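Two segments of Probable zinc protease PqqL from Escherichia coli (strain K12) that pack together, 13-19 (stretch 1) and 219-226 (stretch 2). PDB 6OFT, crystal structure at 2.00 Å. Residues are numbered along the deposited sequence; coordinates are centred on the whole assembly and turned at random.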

# COMPACT_ATOMS: atom_id res chain seq x y z
N GLN A 13 -3.40 25.24 -1.51
CA GLN A 13 -4.41 25.07 -2.54
C GLN A 13 -4.44 26.29 -3.45
O GLN A 13 -4.28 27.42 -2.98
CB GLN A 13 -5.78 24.91 -1.87
CG GLN A 13 -6.71 23.93 -2.55
CD GLN A 13 -8.04 23.79 -1.84
OE1 GLN A 13 -8.40 24.59 -0.97
NE2 GLN A 13 -8.81 22.76 -2.19
N LEU A 14 -4.64 26.06 -4.75
CA LEU A 14 -4.82 27.14 -5.73
C LEU A 14 -6.29 27.58 -5.60
O LEU A 14 -7.09 26.81 -5.06
CB LEU A 14 -4.49 26.63 -7.15
CG LEU A 14 -3.02 26.22 -7.43
CD1 LEU A 14 -2.85 25.70 -8.84
CD2 LEU A 14 -2.05 27.38 -7.21
N ASP A 15 -6.67 28.80 -6.09
CA ASP A 15 -8.07 29.26 -5.99
C ASP A 15 -9.08 28.33 -6.69
O ASP A 15 -10.24 28.28 -6.28
CB ASP A 15 -8.26 30.70 -6.49
CG ASP A 15 -7.60 31.76 -5.64
OD1 ASP A 15 -7.29 31.47 -4.46
OD2 ASP A 15 -7.38 32.88 -6.15
N ASN A 16 -8.63 27.58 -7.70
CA ASN A 16 -9.49 26.61 -8.39
C ASN A 16 -9.72 25.31 -7.58
O ASN A 16 -10.47 24.45 -8.02
CB ASN A 16 -8.97 26.33 -9.82
CG ASN A 16 -7.63 25.65 -9.89
OD1 ASN A 16 -7.12 25.09 -8.91
ND2 ASN A 16 -7.04 25.66 -11.06
N GLY A 17 -9.07 25.18 -6.42
CA GLY A 17 -9.24 24.02 -5.55
C GLY A 17 -8.18 22.94 -5.63
O GLY A 17 -8.22 21.99 -4.83
N LEU A 18 -7.24 23.05 -6.60
CA LEU A 18 -6.16 22.08 -6.76
C LEU A 18 -5.20 22.20 -5.57
O LEU A 18 -4.79 23.30 -5.24
CB LEU A 18 -5.40 22.28 -8.10
CG LEU A 18 -4.28 21.27 -8.39
CD1 LEU A 18 -4.43 20.64 -9.76
CD2 LEU A 18 -2.89 21.91 -8.24
N ARG A 19 -4.86 21.06 -4.94
CA ARG A 19 -3.94 21.05 -3.81
C ARG A 19 -2.54 20.78 -4.31
O ARG A 19 -2.36 20.18 -5.36
CB ARG A 19 -4.35 19.98 -2.78
CG ARG A 19 -5.56 20.33 -1.90
CD ARG A 19 -6.06 19.09 -1.17
NE ARG A 19 -6.95 18.29 -2.02
CZ ARG A 19 -7.44 17.08 -1.72
NH1 ARG A 19 -7.10 16.48 -0.59
NH2 ARG A 19 -8.26 16.47 -2.57
N ASN A 219 1.10 27.15 -14.34
CA ASN A 219 0.57 26.15 -15.24
C ASN A 219 -0.74 25.48 -14.83
O ASN A 219 -1.37 24.85 -15.68
CB ASN A 219 1.64 25.08 -15.47
CG ASN A 219 2.83 25.64 -16.19
OD1 ASN A 219 2.76 25.96 -17.38
ND2 ASN A 219 3.94 25.80 -15.50
N LEU A 220 -1.16 25.60 -13.57
CA LEU A 220 -2.36 24.87 -13.13
C LEU A 220 -3.45 25.74 -12.55
O LEU A 220 -4.54 25.23 -12.28
CB LEU A 220 -1.98 23.74 -12.13
CG LEU A 220 -1.01 22.65 -12.66
CD1 LEU A 220 -0.48 21.78 -11.54
CD2 LEU A 220 -1.67 21.79 -13.75
N SER A 221 -3.19 27.04 -12.36
CA SER A 221 -4.20 27.93 -11.78
C SER A 221 -5.30 28.33 -12.79
O SER A 221 -6.41 28.69 -12.36
CB SER A 221 -3.56 29.15 -11.11
OG SER A 221 -2.92 30.00 -12.04
N LYS A 222 -5.02 28.22 -14.10
CA LYS A 222 -6.01 28.56 -15.14
C LYS A 222 -7.05 27.45 -15.39
O LYS A 222 -7.99 27.68 -16.16
CB LYS A 222 -5.34 29.02 -16.44
CG LYS A 222 -4.77 30.44 -16.33
CD LYS A 222 -4.73 31.20 -17.68
CE LYS A 222 -3.50 30.95 -18.52
NZ LYS A 222 -2.27 31.54 -17.92
N LEU A 223 -6.90 26.26 -14.75
CA LEU A 223 -7.88 25.17 -14.89
C LEU A 223 -9.21 25.66 -14.28
O LEU A 223 -9.19 26.19 -13.16
CB LEU A 223 -7.45 23.88 -14.16
CG LEU A 223 -6.18 23.15 -14.61
CD1 LEU A 223 -5.77 22.10 -13.59
CD2 LEU A 223 -6.36 22.49 -15.97
N PRO A 224 -10.36 25.54 -15.00
CA PRO A 224 -11.64 26.02 -14.43
C PRO A 224 -11.98 25.38 -13.09
O PRO A 224 -11.72 24.19 -12.87
CB PRO A 224 -12.68 25.64 -15.51
CG PRO A 224 -11.88 25.56 -16.78
CD PRO A 224 -10.56 24.99 -16.36
N ALA A 225 -12.57 26.18 -12.19
CA ALA A 225 -12.94 25.78 -10.83
C ALA A 225 -14.14 24.82 -10.75
O ALA A 225 -15.02 24.99 -9.91
CB ALA A 225 -13.17 27.02 -9.96
N ASN A 226 -14.15 23.78 -11.59
CA ASN A 226 -15.21 22.78 -11.55
C ASN A 226 -14.99 21.88 -10.32
O ASN A 226 -13.84 21.68 -9.88
CB ASN A 226 -15.26 21.94 -12.83
CG ASN A 226 -15.44 22.71 -14.12
OD1 ASN A 226 -14.62 22.62 -15.05
ND2 ASN A 226 -16.52 23.46 -14.24
O HOH W 1 -6.65 28.90 -9.62
O HOH W 2 -12.61 22.97 -7.83

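The contact between the two stretches centres on Asn16, a buried side chain at the third position of a type I turn running from Leu14 to Gly17. With chi1 in the p well, its carboxamide reaches into the second stretch, where Leu220 to Leu223 form another type I turn. Both hydrogens of the amide nitrogen can be used there: Asn16 ND2 donates to Leu220 O at 2.8 Å and to Leu223 O at 3.1 Å, so one side chain ties together the first and last residues of that turn. The other end of the amide serves its own loop, Asn16 OD1 accepting from Leu18 N at 3.1 Å. Asparagine suits this site because it offers a donor group and an acceptor on one short side chain.

Two backbone bonds close the first loop: Gly17 N to Leu14 O at 2.9 Å, and Leu14 N to Leu18 O at 2.8 Å. Gln13 NE2 adds a bond to Gly17 O (2.8 Å). At phi 99°, Gly17 adopts a conformation in which a CB would be jammed against the preceding carbonyl oxygen.

Two waters extend the polar link. One donates to Ser221 O (2.8 Å) and accepts a weak bond from Asn16 N (3.1 Å); the other donates to both Asn16 O (2.6 Å) and Asn226 O (2.7 Å), bridging the stretches through carbonyl groups.

Leucines supply the apolar part. Leu14 CD1 lies 3.9 Å from Leu220 CB, while Leu18 packs against both Leu220 and Leu223, its CD2 lying 4.1 Å from Leu220 CD1 and its CD1 4.3 Å from Leu223 CD1. The backbones come close at Ala225, whose CA lies 4.0 Å from Asn16 O; its CB is 4.3 Å from Asn16 CB. Altogether 339 Å² is buried, summed over both sides.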